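Side-chain contacts in receptor-type adenylate cyclase GRESAG 4.1 (Trypanosoma brucei, PDB 1FX2), which catalyses the conversion of ATP to cyclic AMP and diphosphate through its class III catalytic domain, and may act as a receptor for an unknown ligand: residues 123-126 against 132-135; 199-204 against 210-215; 55-58 against 64-67; 25-28 against 34-37. All blocks are in the same frame, centred on the assembly; numbering follows the deposited sequence. Where two conformers were deposited one is given.

All four contacts lie within the class III cyclase catalytic domain, and along the chain they come in the order 4, 3, 1, 2. Contacts 1, 2 and 3 reach the same seven-stranded mixed sheet: contact 3 is the hairpin closing one edge within the chain, contact 2 that closing the other, centres about 23 Å apart, and contact 1 involves strand 134-141 between them. Contact 4 joins two helices, the second of which, 34-51, runs on to the strand 55-60 of contact 3. Contacts 1 and 4 touch, Leu132 CD2 lying 4.0 Å from Met34 SD, which joins the helix pair to the entry of strand 134-141; the centres of contacts 2 and 4 are about 31 Å apart.

Contact 1: 123-126 against 132-135; sequences EVYS and LRVR. With SO4 (sulfate ion), chain B.
Tyr125 and Arg133 approach from opposite directions and meet through the phenol oxygen and one terminal nitrogen of the guanidinium. Arg133 NH2 donates to Tyr125 OH over 2.8 Å, with an N-H...O angle of 149°. The oxygen lies 5° out of the guanidinium plane, and NH2 in turn sits at the ring's edge, near its plane, 3.6 Å from Tyr125 CE1. Each group meets the other at its edge, which excludes a stack; the planes are 39° apart. Arg133 reaches across because its chain is extended from CG to NE.

This bond ties the helix 122-128 to the residues leading into strand 134-141 of the cyclase sheet. Arg133, with Leu132 and Val134, lines a pocket holding dithiothreitol, probably from the crystallisation liquor. Both polar ends have further partners: Tyr125 OH is also hydrogen-bonded to Asp96, while Arg133 forms a salt bridge through NH1 to Glu103 and a bond from NH2 to Thr117. The buried guanidinium is thus held by three partners, and the carboxylate of Glu103 would be expected to favour its positive charge.

Two residues further on, Arg135 addresses a sulfate ion, probably of the same origin. Its NH1 donates to sulfate O3 over 3.0 Å, and that oxygen lies at the guanidinium edge, near its plane. Ser22 N and Arg228 NH1 also bind the ion.

Contact 2: 199-204 against 210-215; sequences LGDVAL and PVKMYQ
The beta hairpin of strands 196-202 and 211-216 forms one outer edge of the cyclase sheet, and this contact covers the end near its connecting loop. The short strand segments, the first of them (199-202) weakly bonded, run antiparallel, with 145° between their directions. Val202 and Val211 make a hydrogen-bonded pair: Val202 N reaches Val211 O at 2.8 Å, and Val211 N returns to Val202 O at the same length. Further along, Leu199 N donates to Met213 O over 2.9 Å.

On the face carrying the valines, Val202 CG2 touches Met213 CG at 3.7 Å, the two side chains crossing at about a right angle. Leu204 CD1 leans on Val211 CG2, also at 3.7 Å, and helix 159-169 covers this apolar side through Met163 and Thr167.

Asp201 and Lys212 lie side by side on the other face, pointing the same way. A bend at chi2 (95°) helps bring the lysine chain along the carboxylate, so Asp201 OD2 comes within 3.2 Å of Lys212 CE. Its distance from Lys212 NZ is 4.0 Å, beyond a salt bridge; the ammonium is instead hydrogen-bonded to Asn217 O of the second subunit. One face therefore packs inside the chain while that of Asp201 and Lys212 meets the second subunit, in an antiparallel beta hairpin closing one edge of the class III cyclase catalytic-domain sheet.

Contact 3: 55-58 against 64-67; sequences YEVK and FMIA
Val57 and Lys58 both face Met65, which makes this a classic beta bulge in the antiparallel hairpin of strands 55-60 and 63-68, at an outer edge of the cyclase sheet. The evidence is in the backbone bonds. Met65 O receives Val57 N at 2.8 Å and, more weakly, Lys58 N at 3.4 Å, while Met65 N donates to Lys58 O. Before the bulge the pairing is regular: Tyr55 and Ala67 are bonded in both directions, and Glu56 stands opposite Ile66 as a non-hydrogen-bonded pair.

Apolar packing fills in round the bulge. Val57 straddles two residues, its CG1 resting 3.8 Å from Met65 SD and its CG2 touching Ala67 CB. The methionine chain is extended beyond CG, with CG itself anti to the backbone N (chi1 178°), and this carries the sulfur obliquely across to Val57 CG1. Lys58 CD also touches Met65 SD, at 4.0 Å, before the ammonium goes on to a salt bridge with Asp155.

The remaining contact, a van der Waals approach, is between the Glu56 carboxylate and the Phe64 ring. Glu56 forms its salt bridge with Arg46 of helix 34-51, and its OE2 is also bonded to Thr59 OG1, so two partners help fix the carboxylate. Its plane is turned 67° from that of the Phe64 ring, and the approach is oblique, with Glu56 CD lying 3.7 Å from Phe64 CE2.

Contact 4: 25-28 against 34-37; sequences ALWA and MPDA
Helices 23-29 and 34-51 come nearest at Trp27 and Met34, whose CA atoms are 6.0 Å apart across the short connection between the helices, which pack through a small set of side chains. Met34 lies over one face of the indole: its CB is 3.5 Å from the centroid of the six-membered ring and only 9° off the normal, a CH-pi contact. The methionine then bends at chi2 and chi3 (-60° and -79°), which brings its end back along the indole toward the first helix. There Met34 CE reaches Trp27 NE1 at 3.8 Å and Leu26 CB at the same distance. The sulfur is farther off, SD being 5.0 Å from the centroid of the five-membered ring in an oblique Met-aromatic contact. Pro35 packs at the far end of the indole, its CD 3.6 Å from Trp27 CZ3, again obliquely.

Leu26 and Met34 are buried, whereas Trp27 and Pro35 are exposed. The Trp27 side chain lies about 5 Å from that of Asp62, predicted to bind magnesium, so the pair flanks the probable metal site. Helix 94-109 covers Leu26 through Leu95, Ser98 and Tyr99, and Leu132, just ahead of strand 134-141, packs against both Leu26 and Met34.

Contact 1: 123-126 against 132-135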
loop_
_atom_site.group_PDB
_atom_site.type_symbol
_atom_site.label_atom_id
_atom_site.label_comp_id
_atom_site.label_asym_id
_atom_site.label_seq_id
_atom_site.Cartn_x
_atom_site.Cartn_y
_atom_site.Cartn_z
ATOM N N GLU A 123 -8.806 18.152 -26.784
ATOM C CA GLU A 123 -8.655 19.190 -25.734
ATOM C C GLU A 123 -8.417 18.511 -24.369
ATOM O O GLU A 123 -7.526 18.938 -23.578
ATOM C CB GLU A 123 -9.938 20.053 -25.679
ATOM C CG GLU A 123 -10.003 20.808 -27.030
ATOM C CD GLU A 123 -9.651 22.297 -26.954
ATOM O OE1 GLU A 123 -10.011 23.031 -27.920
ATOM O OE2 GLU A 123 -9.018 22.736 -25.949
ATOM N N VAL A 124 -9.054 17.380 -24.120
ATOM C CA VAL A 124 -8.850 16.643 -22.872
ATOM C C VAL A 124 -7.474 16.023 -22.933
ATOM O O VAL A 124 -6.707 16.090 -21.930
ATOM C CB VAL A 124 -9.913 15.473 -22.807
ATOM C CG1 VAL A 124 -9.670 14.547 -21.611
ATOM C CG2 VAL A 124 -11.314 16.124 -22.648
ATOM N N TYR A 125 -7.158 15.313 -24.017
ATOM C CA TYR A 125 -5.864 14.610 -24.101
ATOM C C TYR A 125 -4.685 15.550 -23.904
ATOM O O TYR A 125 -3.768 15.193 -23.125
ATOM C CB TYR A 125 -5.783 13.994 -25.521
ATOM C CG TYR A 125 -4.496 13.170 -25.724
ATOM C CD1 TYR A 125 -4.480 11.825 -25.420
ATOM C CD2 TYR A 125 -3.352 13.774 -26.181
ATOM C CE1 TYR A 125 -3.307 11.039 -25.592
ATOM C CE2 TYR A 125 -2.147 13.014 -26.310
ATOM C CZ TYR A 125 -2.177 11.650 -26.015
ATOM O OH TYR A 125 -1.043 10.883 -26.127
ATOM N N SER A 126 -4.635 16.688 -24.580
ATOM C CA SER A 126 -3.440 17.543 -24.452
ATOM C C SER A 126 -3.211 18.097 -23.060
ATOM O O SER A 126 -2.071 18.412 -22.736
ATOM C CB SER A 126 -3.520 18.679 -25.478
ATOM O OG SER A 126 -4.617 19.539 -25.246
ATOM N N LEU A 132 6.987 11.632 -24.901
ATOM C CA LEU A 132 7.446 10.345 -24.325
ATOM C C LEU A 132 6.764 10.072 -22.988
ATOM O O LEU A 132 6.678 10.982 -22.141
ATOM C CB LEU A 132 8.986 10.470 -24.100
ATOM C CG LEU A 132 9.791 10.637 -25.365
ATOM C CD1 LEU A 132 11.256 10.850 -24.895
ATOM C CD2 LEU A 132 9.699 9.426 -26.342
ATOM N N ARG A 133 6.316 8.852 -22.774
ATOM C CA ARG A 133 5.652 8.508 -21.494
ATOM C C ARG A 133 6.641 7.689 -20.649
ATOM O O ARG A 133 7.093 6.586 -21.075
ATOM C CB ARG A 133 4.376 7.671 -21.806
ATOM C CG ARG A 133 3.295 8.442 -22.537
ATOM C CD ARG A 133 2.127 7.527 -22.846
ATOM N NE ARG A 133 1.113 8.311 -23.613
ATOM C CZ ARG A 133 -0.098 7.809 -23.848
ATOM N NH1 ARG A 133 -0.426 6.599 -23.414
ATOM N NH2 ARG A 133 -0.943 8.512 -24.610
ATOM N N VAL A 134 7.026 8.243 -19.529
ATOM C CA VAL A 134 8.126 7.653 -18.724
ATOM C C VAL A 134 7.460 7.017 -17.504
ATOM O O VAL A 134 6.598 7.613 -16.846
ATOM C CB VAL A 134 8.980 8.814 -18.233
ATOM C CG1 VAL A 134 10.107 8.287 -17.301
ATOM C CG2 VAL A 134 9.666 9.484 -19.438
ATOM N N ARG A 135 7.832 5.733 -17.300
ATOM C CA ARG A 135 7.409 5.026 -16.064
ATOM C C ARG A 135 8.463 5.208 -15.013
ATOM O O ARG A 135 9.661 5.303 -15.313
ATOM C CB ARG A 135 7.183 3.516 -16.335
ATOM C CG ARG A 135 8.358 2.819 -16.920
ATOM C CD ARG A 135 8.070 1.243 -16.847
ATOM N NE ARG A 135 9.169 0.510 -17.425
ATOM C CZ ARG A 135 9.195 0.187 -18.698
ATOM N NH1 ARG A 135 8.164 0.526 -19.508
ATOM N NH2 ARG A 135 10.255 -0.484 -19.192
HETATM S S SO4 B . 8.487 -1.779 -22.437
HETATM O O1 SO4 B . 8.371 -2.169 -23.821
HETATM O O2 SO4 B . 9.876 -1.600 -22.002
HETATM O O3 SO4 B . 7.700 -0.598 -22.198
HETATM O O4 SO4 B . 7.886 -2.874 -21.631
#

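Contact 2: 199-204 against 210-215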
loop_
_atom_site.group_PDB
_atom_site.type_symbol
_atom_site.label_atom_id
_atom_site.label_comp_id
_atom_site.label_asym_id
_atom_site.label_seq_id
_atom_site.Cartn_x
_atom_site.Cartn_y
_atom_site.Cartn_z
ATOM N N LEU A 199 -2.693 1.204 -4.351
ATOM C CA LEU A 199 -2.975 0.220 -5.341
ATOM C C LEU A 199 -2.956 -1.191 -4.690
ATOM O O LEU A 199 -3.041 -2.160 -5.430
ATOM C CB LEU A 199 -1.973 0.338 -6.534
ATOM C CG LEU A 199 -1.978 1.686 -7.325
ATOM C CD1 LEU A 199 -0.999 1.647 -8.503
ATOM C CD2 LEU A 199 -3.297 2.099 -7.876
ATOM N N GLY A 200 -2.902 -1.307 -3.371
ATOM C CA GLY A 200 -2.934 -2.640 -2.702
ATOM C C GLY A 200 -1.571 -3.305 -2.504
ATOM O O GLY A 200 -0.619 -2.647 -2.068
ATOM N N ASP A 201 -1.429 -4.550 -2.966
ATOM C CA ASP A 201 -0.124 -5.285 -2.958
ATOM C C ASP A 201 0.043 -6.028 -4.250
ATOM O O ASP A 201 -0.898 -6.627 -4.764
ATOM C CB ASP A 201 0.166 -6.291 -1.832
ATOM C CG ASP A 201 -0.865 -6.353 -0.743
ATOM O OD1 ASP A 201 -1.821 -5.544 -0.741
ATOM O OD2 ASP A 201 -0.696 -7.253 0.139
ATOM N N VAL A 202 1.271 -6.044 -4.741
ATOM C CA VAL A 202 1.624 -6.640 -6.004
ATOM C C VAL A 202 2.741 -7.668 -5.815
ATOM O O VAL A 202 3.767 -7.400 -5.161
ATOM C CB VAL A 202 2.145 -5.529 -7.024
ATOM C CG1 VAL A 202 2.465 -6.137 -8.332
ATOM C CG2 VAL A 202 1.127 -4.406 -7.175
ATOM N N ALA A 203 2.508 -8.900 -6.300
ATOM C CA ALA A 203 3.565 -9.888 -6.262
ATOM C C ALA A 203 4.542 -9.541 -7.378
ATOM O O ALA A 203 4.139 -9.427 -8.512
ATOM C CB ALA A 203 2.990 -11.302 -6.512
ATOM N N LEU A 204 5.802 -9.376 -7.011
ATOM C CA LEU A 204 6.900 -9.029 -7.921
ATOM C C LEU A 204 7.830 -10.238 -8.060
ATOM O O LEU A 204 8.277 -10.832 -7.071
ATOM C CB LEU A 204 7.756 -7.862 -7.372
ATOM C CG LEU A 204 7.104 -6.480 -7.130
ATOM C CD1 LEU A 204 8.042 -5.494 -6.447
ATOM C CD2 LEU A 204 6.612 -5.905 -8.391
ATOM N N PRO A 210 4.653 -9.957 -1.345
ATOM C CA PRO A 210 3.998 -8.933 -2.189
ATOM C C PRO A 210 4.268 -7.561 -1.600
ATOM O O PRO A 210 4.379 -7.397 -0.370
ATOM C CB PRO A 210 2.514 -9.236 -2.084
ATOM C CG PRO A 210 2.504 -10.729 -1.608
ATOM C CD PRO A 210 3.690 -10.934 -0.792
ATOM N N VAL A 211 4.336 -6.598 -2.519
ATOM C CA VAL A 211 4.702 -5.236 -2.159
ATOM C C VAL A 211 3.496 -4.316 -2.304
ATOM O O VAL A 211 2.880 -4.266 -3.351
ATOM C CB VAL A 211 5.841 -4.745 -3.101
ATOM C CG1 VAL A 211 6.204 -3.270 -2.797
ATOM C CG2 VAL A 211 7.087 -5.619 -2.835
ATOM N N LYS A 212 3.221 -3.541 -1.243
ATOM C CA LYS A 212 2.088 -2.606 -1.252
ATOM C C LYS A 212 2.591 -1.362 -2.042
ATOM O O LYS A 212 3.632 -0.800 -1.631
ATOM C CB LYS A 212 1.736 -2.222 0.186
ATOM C CG LYS A 212 0.902 -3.270 0.940
ATOM C CD LYS A 212 1.757 -4.228 1.789
ATOM C CE LYS A 212 0.935 -5.448 2.249
ATOM N NZ LYS A 212 1.801 -6.309 3.130
ATOM N N MET A 213 1.886 -1.036 -3.120
ATOM C CA MET A 213 2.228 0.038 -4.040
ATOM C C MET A 213 1.337 1.228 -3.893
ATOM O O MET A 213 0.127 1.089 -3.619
ATOM C CB MET A 213 2.074 -0.409 -5.491
ATOM C CG MET A 213 2.938 -1.455 -5.916
ATOM S SD MET A 213 4.610 -0.843 -5.787
ATOM C CE MET A 213 5.327 -2.439 -6.281
ATOM N N TYR A 214 1.915 2.422 -4.063
ATOM C CA TYR A 214 1.182 3.638 -4.039
ATOM C C TYR A 214 1.460 4.382 -5.334
ATOM O O TYR A 214 2.618 4.544 -5.715
ATOM C CB TYR A 214 1.617 4.486 -2.830
ATOM C CG TYR A 214 1.101 3.924 -1.540
ATOM C CD1 TYR A 214 1.718 2.813 -0.965
ATOM C CD2 TYR A 214 -0.106 4.369 -1.027
ATOM C CE1 TYR A 214 1.103 2.138 0.090
ATOM C CE2 TYR A 214 -0.703 3.705 0.057
ATOM C CZ TYR A 214 -0.067 2.602 0.549
ATOM O OH TYR A 214 -0.690 1.958 1.631
ATOM N N GLN A 215 0.404 4.885 -5.935
ATOM C CA GLN A 215 0.537 5.699 -7.150
ATOM C C GLN A 215 0.672 7.124 -6.705
ATOM O O GLN A 215 -0.226 7.664 -6.020
ATOM C CB GLN A 215 -0.712 5.464 -7.989
ATOM C CG GLN A 215 -0.847 6.457 -9.167
ATOM C CD GLN A 215 -2.107 6.190 -9.923
ATOM O OE1 GLN A 215 -3.108 6.989 -9.865
ATOM N NE2 GLN A 215 -2.185 5.039 -10.497
#

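Contact 3: 55-58 against 64-67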
loop_
_atom_site.group_PDB
_atom_site.type_symbol
_atom_site.label_atom_id
_atom_site.label_comp_id
_atom_site.label_asym_id
_atom_site.label_seq_id
_atom_site.Cartn_x
_atom_site.Cartn_y
_atom_site.Cartn_z
ATOM N N TYR A 55 21.495 12.168 -7.152
ATOM C CA TYR A 55 22.733 11.690 -7.725
ATOM C C TYR A 55 22.429 10.696 -8.822
ATOM O O TYR A 55 21.732 9.701 -8.617
ATOM C CB TYR A 55 23.517 10.957 -6.594
ATOM C CG TYR A 55 24.834 10.352 -7.015
ATOM C CD1 TYR A 55 25.913 11.169 -7.299
ATOM C CD2 TYR A 55 24.982 8.978 -7.105
ATOM C CE1 TYR A 55 27.149 10.614 -7.643
ATOM C CE2 TYR A 55 26.221 8.395 -7.477
ATOM C CZ TYR A 55 27.284 9.249 -7.734
ATOM O OH TYR A 55 28.491 8.675 -8.088
ATOM N N GLU A 56 22.977 10.952 -10.004
ATOM C CA GLU A 56 22.793 10.007 -11.085
ATOM C C GLU A 56 23.717 8.840 -10.849
ATOM O O GLU A 56 24.974 9.019 -10.953
ATOM C CB GLU A 56 23.106 10.695 -12.440
ATOM C CG GLU A 56 22.872 9.781 -13.676
ATOM C CD GLU A 56 23.116 10.539 -14.979
ATOM O OE1 GLU A 56 22.921 11.753 -15.010
ATOM O OE2 GLU A 56 23.565 9.817 -15.897
ATOM N N VAL A 57 23.189 7.618 -10.667
ATOM C CA VAL A 57 24.047 6.457 -10.445
ATOM C C VAL A 57 24.529 5.991 -11.805
ATOM O O VAL A 57 25.754 5.756 -12.000
ATOM C CB VAL A 57 23.265 5.338 -9.730
ATOM C CG1 VAL A 57 24.173 4.109 -9.524
ATOM C CG2 VAL A 57 22.666 5.916 -8.436
ATOM N N LYS A 58 23.571 5.706 -12.720
ATOM C CA LYS A 58 23.936 5.310 -14.066
ATOM C C LYS A 58 22.758 5.407 -15.011
ATOM O O LYS A 58 21.621 5.536 -14.582
ATOM C CB LYS A 58 24.418 3.894 -14.075
ATOM C CG LYS A 58 23.501 2.831 -13.527
ATOM C CD LYS A 58 24.263 2.007 -12.522
ATOM C CE LYS A 58 24.077 0.516 -12.700
ATOM N NZ LYS A 58 25.166 -0.213 -11.969
ATOM N N PHE A 64 17.152 5.458 -16.435
ATOM C CA PHE A 64 17.944 6.158 -15.383
ATOM C C PHE A 64 17.838 5.384 -14.063
ATOM O O PHE A 64 16.777 4.800 -13.735
ATOM C CB PHE A 64 17.448 7.606 -15.100
ATOM C CG PHE A 64 18.043 8.632 -15.979
ATOM C CD1 PHE A 64 17.546 8.821 -17.246
ATOM C CD2 PHE A 64 19.088 9.437 -15.543
ATOM C CE1 PHE A 64 18.099 9.798 -18.044
ATOM C CE2 PHE A 64 19.636 10.391 -16.305
ATOM C CZ PHE A 64 19.147 10.615 -17.609
ATOM N N MET A 65 18.960 5.403 -13.327
ATOM C CA MET A 65 18.981 4.932 -11.898
ATOM C C MET A 65 19.494 6.151 -11.158
ATOM O O MET A 65 20.626 6.618 -11.375
ATOM C CB MET A 65 19.877 3.694 -11.715
ATOM C CG MET A 65 19.887 3.290 -10.216
ATOM S SD MET A 65 21.113 1.934 -10.106
ATOM C CE MET A 65 21.189 1.661 -8.305
ATOM N N ILE A 66 18.680 6.642 -10.231
ATOM C CA ILE A 66 18.991 7.909 -9.486
ATOM C C ILE A 66 18.889 7.627 -7.967
ATOM O O ILE A 66 17.985 6.892 -7.547
ATOM C CB ILE A 66 17.939 9.002 -9.850
ATOM C CG1 ILE A 66 18.032 9.340 -11.363
ATOM C CG2 ILE A 66 18.207 10.314 -9.019
ATOM C CD1 ILE A 66 16.812 10.045 -11.885
ATOM N N ALA A 67 19.865 8.145 -7.190
ATOM C CA ALA A 67 19.815 7.942 -5.725
ATOM C C ALA A 67 19.605 9.281 -5.038
ATOM O O ALA A 67 19.999 10.323 -5.531
ATOM C CB ALA A 67 21.146 7.299 -5.222
#

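Contact 4: 25-28 against 34-37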
loop_
_atom_site.group_PDB
_atom_site.type_symbol
_atom_site.label_atom_id
_atom_site.label_comp_id
_atom_site.label_asym_id
_atom_site.label_seq_id
_atom_site.Cartn_x
_atom_site.Cartn_y
_atom_site.Cartn_z
ATOM N N ALA A 25 9.490 -0.122 -29.689
ATOM C CA ALA A 25 8.595 0.173 -30.745
ATOM C C ALA A 25 8.646 1.565 -31.265
ATOM O O ALA A 25 8.472 1.852 -32.452
ATOM C CB ALA A 25 7.162 -0.144 -30.281
ATOM N N LEU A 26 8.915 2.500 -30.364
ATOM C CA LEU A 26 9.076 3.873 -30.797
ATOM C C LEU A 26 10.342 4.106 -31.675
ATOM O O LEU A 26 10.309 4.896 -32.643
ATOM C CB LEU A 26 9.146 4.847 -29.573
ATOM C CG LEU A 26 7.807 4.955 -28.791
ATOM C CD1 LEU A 26 8.062 5.899 -27.600
ATOM C CD2 LEU A 26 6.682 5.600 -29.689
ATOM N N TRP A 27 11.457 3.487 -31.291
ATOM C CA TRP A 27 12.684 3.613 -32.137
ATOM C C TRP A 27 12.392 2.934 -33.468
ATOM O O TRP A 27 12.899 3.446 -34.471
ATOM C CB TRP A 27 13.814 2.842 -31.479
ATOM C CG TRP A 27 14.572 3.724 -30.468
ATOM C CD1 TRP A 27 14.382 3.762 -29.081
ATOM C CD2 TRP A 27 15.604 4.689 -30.775
ATOM N NE1 TRP A 27 15.261 4.730 -28.530
ATOM C CE2 TRP A 27 15.998 5.297 -29.550
ATOM C CE3 TRP A 27 16.256 5.083 -31.991
ATOM C CZ2 TRP A 27 17.016 6.278 -29.461
ATOM C CZ3 TRP A 27 17.251 6.032 -31.921
ATOM C CH2 TRP A 27 17.637 6.638 -30.656
ATOM N N ALA A 28 11.606 1.858 -33.504
ATOM C CA ALA A 28 11.364 1.217 -34.830
ATOM C C ALA A 28 10.524 2.080 -35.697
ATOM O O ALA A 28 10.762 2.196 -36.950
ATOM C CB ALA A 28 10.692 -0.134 -34.673
ATOM N N MET A 34 13.614 9.788 -32.593
ATOM C CA MET A 34 14.012 9.350 -31.252
ATOM C C MET A 34 15.370 9.901 -30.750
ATOM O O MET A 34 15.520 10.202 -29.573
ATOM C CB MET A 34 13.874 7.802 -31.131
ATOM C CG MET A 34 12.454 7.296 -31.062
ATOM S SD MET A 34 11.531 7.953 -29.623
ATOM C CE MET A 34 12.166 6.876 -28.331
ATOM N N PRO A 35 16.398 9.982 -31.602
ATOM C CA PRO A 35 17.619 10.541 -31.032
ATOM C C PRO A 35 17.442 11.888 -30.372
ATOM O O PRO A 35 17.889 12.115 -29.259
ATOM C CB PRO A 35 18.584 10.604 -32.250
ATOM C CG PRO A 35 18.117 9.426 -33.112
ATOM C CD PRO A 35 16.566 9.452 -32.990
ATOM N N ASP A 36 16.729 12.801 -31.048
ATOM C CA ASP A 36 16.548 14.116 -30.465
ATOM C C ASP A 36 15.546 14.062 -29.270
ATOM O O ASP A 36 15.791 14.768 -28.298
ATOM C CB ASP A 36 15.932 15.023 -31.505
ATOM C CG ASP A 36 16.906 15.483 -32.579
ATOM O OD1 ASP A 36 18.110 15.319 -32.458
ATOM O OD2 ASP A 36 16.416 16.080 -33.562
ATOM N N ALA A 37 14.541 13.176 -29.362
ATOM C CA ALA A 37 13.580 13.154 -28.247
ATOM C C ALA A 37 14.235 12.606 -27.026
ATOM O O ALA A 37 14.038 13.128 -25.941
ATOM C CB ALA A 37 12.349 12.324 -28.590
#